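Bromodomain adjacent to zinc finger domain protein 2B (Homo sapiens, PDB 4QF3) probably binds histone tails through its zinc-binding PHD finger, in the manner of related chromatin regulators. Local coordinates at residues 17-22 and 41-46. Sequence-based numbering, arbitrary orientation.
Sequences NEELLL and TTIPDG
In this PHD finger, the turn leading into strand 21-23 packs against the loop that precedes helix 51-57. The contact is apolar, and no hydrogen bond crosses it. Leu-20 and Ile-43 cross at about a right angle. The tip CD1 of Ile-43 meets CD2 of Leu-20 at 3.4 Å, which is tight for two methyl groups. CG1 of Ile-43 lies anti to its carbonyl carbon (chi1 -60°), and this directs the CG1-CD1 arm to Leu-20. The other branch of Ile-43, CG2, comes within 4.1 Å of the backbone O of Glu-19. Deeper in, the methyls of Leu-22 reach toward the CG and CD atoms of the Pro-44 ring. CD2 of Leu-22 is 3.7 Å from CD of Pro-44. CD1 of Leu-22 lies 4.1 Å from CG of Pro-44. Leu-22 also touches Trp-48, and its backbone pairs with Cys-31 of the neighbouring strand. With an alanine here, Pro-44 and Trp-48 would probably lose their apolar partner, and a gap would be likely to open under the loop. Leu-20 N bonds to Asn-17 O at 2.9 Å, which holds the turn closed. Such packing of a loop on a two-stranded antiparallel sheet, between two zinc sites, is typical of the small PHD fold.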
ATOM      1  N   ASN A  17       4.834  10.956  -1.226  1.00 27.84           N
ATOM      2  CA  ASN A  17       4.176  10.789   0.059  1.00 30.12           C
ATOM      3  C   ASN A  17       4.480   9.419   0.633  1.00 24.47           C
ATOM      4  O   ASN A  17       3.570   8.661   1.008  1.00 23.16           O
ATOM      5  CB  ASN A  17       2.660  10.958  -0.048  1.00 29.30           C
ATOM      6  CG  ASN A  17       2.193  12.380   0.185  1.00 42.17           C
ATOM      7  OD1 ASN A  17       1.368  12.906  -0.576  1.00 36.67           O
ATOM      8  ND2 ASN A  17       2.694  13.005   1.237  1.00 34.86           N
ATOM      9  N   GLU A  18       5.756   9.097   0.744  1.00 27.42           N
ATOM     10  CA  GLU A  18       6.167   7.771   1.130  1.00 26.28           C
ATOM     11  C   GLU A  18       5.644   7.306   2.482  1.00 21.97           C
ATOM     12  O   GLU A  18       5.318   6.137   2.618  1.00 24.76           O
ATOM     13  CB  GLU A  18       7.697   7.657   1.019  1.00 34.52           C
ATOM     14  CG  GLU A  18       8.138   7.516  -0.436  1.00 57.72           C
ATOM     15  CD  GLU A  18       9.361   8.339  -0.788  1.00 84.03           C
ATOM     16  OE1 GLU A  18      10.397   8.189  -0.106  1.00 91.41           O
ATOM     17  OE2 GLU A  18       9.281   9.125  -1.761  1.00 56.23           O
ATOM     18  N   GLU A  19       5.504   8.206   3.455  1.00 24.67           N
ATOM     19  CA  GLU A  19       4.995   7.830   4.785  1.00 26.79           C
ATOM     20  C   GLU A  19       3.558   7.308   4.695  1.00 26.44           C
ATOM     21  O   GLU A  19       3.115   6.481   5.506  1.00 27.26           O
ATOM     22  CB  GLU A  19       5.046   9.036   5.736  1.00 34.69           C
ATOM     23  CG  GLU A  19       4.382   8.805   7.089  1.00 38.32           C
ATOM     24  CD  GLU A  19       4.898   9.771   8.155  1.00 34.12           C
ATOM     25  OE1 GLU A  19       6.080   9.608   8.518  1.00 44.62           O
ATOM     26  OE2 GLU A  19       4.137  10.662   8.581  1.00 56.79           O
ATOM     27  N   LEU A  20       2.839   7.784   3.673  1.00 25.43           N
ATOM     28  CA  LEU A  20       1.435   7.445   3.475  1.00 20.09           C
ATOM     29  C   LEU A  20       1.242   6.376   2.385  1.00 17.66           C
ATOM     30  O   LEU A  20       0.107   5.920   2.152  1.00 18.81           O
ATOM     31  CB  LEU A  20       0.628   8.694   3.106  1.00 20.82           C
ATOM     32  CG  LEU A  20       0.650   9.809   4.183  1.00 23.84           C
ATOM     33  CD1 LEU A  20      -0.089  11.031   3.645  1.00 24.74           C
ATOM     34  CD2 LEU A  20       0.089   9.362   5.525  1.00 26.06           C
ATOM     35  N   LEU A  21       2.327   6.001   1.726  1.00 18.11           N
ATOM     36  CA  LEU A  21       2.269   4.990   0.703  1.00 18.77           C
ATOM     37  C   LEU A  21       2.492   3.633   1.374  1.00 19.81           C
ATOM     38  O   LEU A  21       3.625   3.188   1.655  1.00 21.28           O
ATOM     39  CB  LEU A  21       3.291   5.322  -0.399  1.00 21.09           C
ATOM     40  CG  LEU A  21       3.431   4.325  -1.525  1.00 26.41           C
ATOM     41  CD1 LEU A  21       2.122   4.184  -2.246  1.00 26.68           C
ATOM     42  CD2 LEU A  21       4.509   4.820  -2.496  1.00 29.74           C
ATOM     43  N   LEU A  22       1.375   2.993   1.657  1.00 17.52           N
ATOM     44  CA  LEU A  22       1.362   1.686   2.356  1.00 15.64           C
ATOM     45  C   LEU A  22       1.829   0.516   1.508  1.00 17.06           C
ATOM     46  O   LEU A  22       1.252   0.290   0.431  1.00 21.98           O
ATOM     47  CB  LEU A  22      -0.043   1.419   2.922  1.00 15.82           C
ATOM     48  CG  LEU A  22      -0.666   2.536   3.743  1.00 17.20           C
ATOM     49  CD1 LEU A  22      -1.958   1.979   4.282  1.00 18.08           C
ATOM     50  CD2 LEU A  22       0.233   3.096   4.849  1.00 18.07           C
ATOM     51  N   THR A  41      -7.561   6.378   7.536  1.00 20.95           N
ATOM     52  CA  THR A  41      -7.304   7.572   8.334  1.00 22.99           C
ATOM     53  C   THR A  41      -6.426   7.327   9.549  1.00 24.79           C
ATOM     54  O   THR A  41      -6.170   8.269  10.311  1.00 28.76           O
ATOM     55  CB  THR A  41      -8.616   8.258   8.772  1.00 25.88           C
ATOM     56  OG1 THR A  41      -9.407   7.339   9.518  1.00 29.33           O
ATOM     57  CG2 THR A  41      -9.418   8.751   7.585  1.00 35.93           C
ATOM     58  N   THR A  42      -5.895   6.103   9.666  1.00 22.31           N
ATOM     59  CA  THR A  42      -4.843   5.758  10.639  1.00 24.97           C
ATOM     60  C   THR A  42      -3.616   5.252   9.895  1.00 22.32           C
ATOM     61  O   THR A  42      -3.725   4.292   9.107  1.00 25.70           O
ATOM     62  CB  THR A  42      -5.291   4.617  11.592  1.00 32.39           C
ATOM     63  OG1 THR A  42      -6.480   4.992  12.304  1.00 36.46           O
ATOM     64  CG2 THR A  42      -4.198   4.280  12.597  1.00 36.45           C
ATOM     65  N   ILE A  43      -2.444   5.823  10.138  1.00 25.85           N
ATOM     66  CA  ILE A  43      -1.214   5.264   9.589  1.00 24.78           C
ATOM     67  C   ILE A  43      -0.845   4.037  10.426  1.00 25.60           C
ATOM     68  O   ILE A  43      -0.703   4.129  11.678  1.00 24.73           O
ATOM     69  CB  ILE A  43      -0.070   6.288   9.558  1.00 30.40           C
ATOM     70  CG1 ILE A  43      -0.460   7.501   8.683  1.00 37.77           C
ATOM     71  CG2 ILE A  43       1.203   5.677   9.004  1.00 29.89           C
ATOM     72  CD1 ILE A  43       0.433   8.712   8.865  1.00 40.26           C
ATOM     73  N   PRO A  44      -0.722   2.871   9.768  1.00 19.17           N
ATOM     74  CA  PRO A  44      -0.401   1.674  10.476  1.00 20.57           C
ATOM     75  C   PRO A  44       0.909   1.800  11.252  1.00 24.14           C
ATOM     76  O   PRO A  44       1.927   2.291  10.712  1.00 23.15           O
ATOM     77  CB  PRO A  44      -0.279   0.616   9.374  1.00 21.18           C
ATOM     78  CG  PRO A  44      -1.144   1.093   8.251  1.00 23.66           C
ATOM     79  CD  PRO A  44      -1.036   2.595   8.328  1.00 22.45           C
ATOM     80  N   ASP A  45       0.859   1.385  12.516  1.00 22.03           N
ATOM     81  CA  ASP A  45       2.032   1.457  13.382  1.00 21.95           C
ATOM     82  C   ASP A  45       3.069   0.388  13.115  1.00 25.75           C
ATOM     83  O   ASP A  45       4.274   0.545  13.457  1.00 24.17           O
ATOM     84  CB  ASP A  45       1.513   1.335  14.825  1.00 23.81           C
ATOM     85  CG  ASP A  45       2.514   1.644  15.852  1.00 30.87           C
ATOM     86  OD1 ASP A  45       3.068   2.773  15.824  1.00 29.51           O
ATOM     87  OD2 ASP A  45       2.699   0.764  16.740  1.00 29.02           O
ATOM     88  N   GLY A  46       2.614  -0.705  12.500  1.00 24.76           N
ATOM     89  CA  GLY A  46       3.473  -1.841  12.165  1.00 22.77           C
ATOM     90  C   GLY A  46       3.459  -2.197  10.699  1.00 18.58           C
ATOM     91  O   GLY A  46       3.597  -1.327   9.840  1.00 22.34           O
TER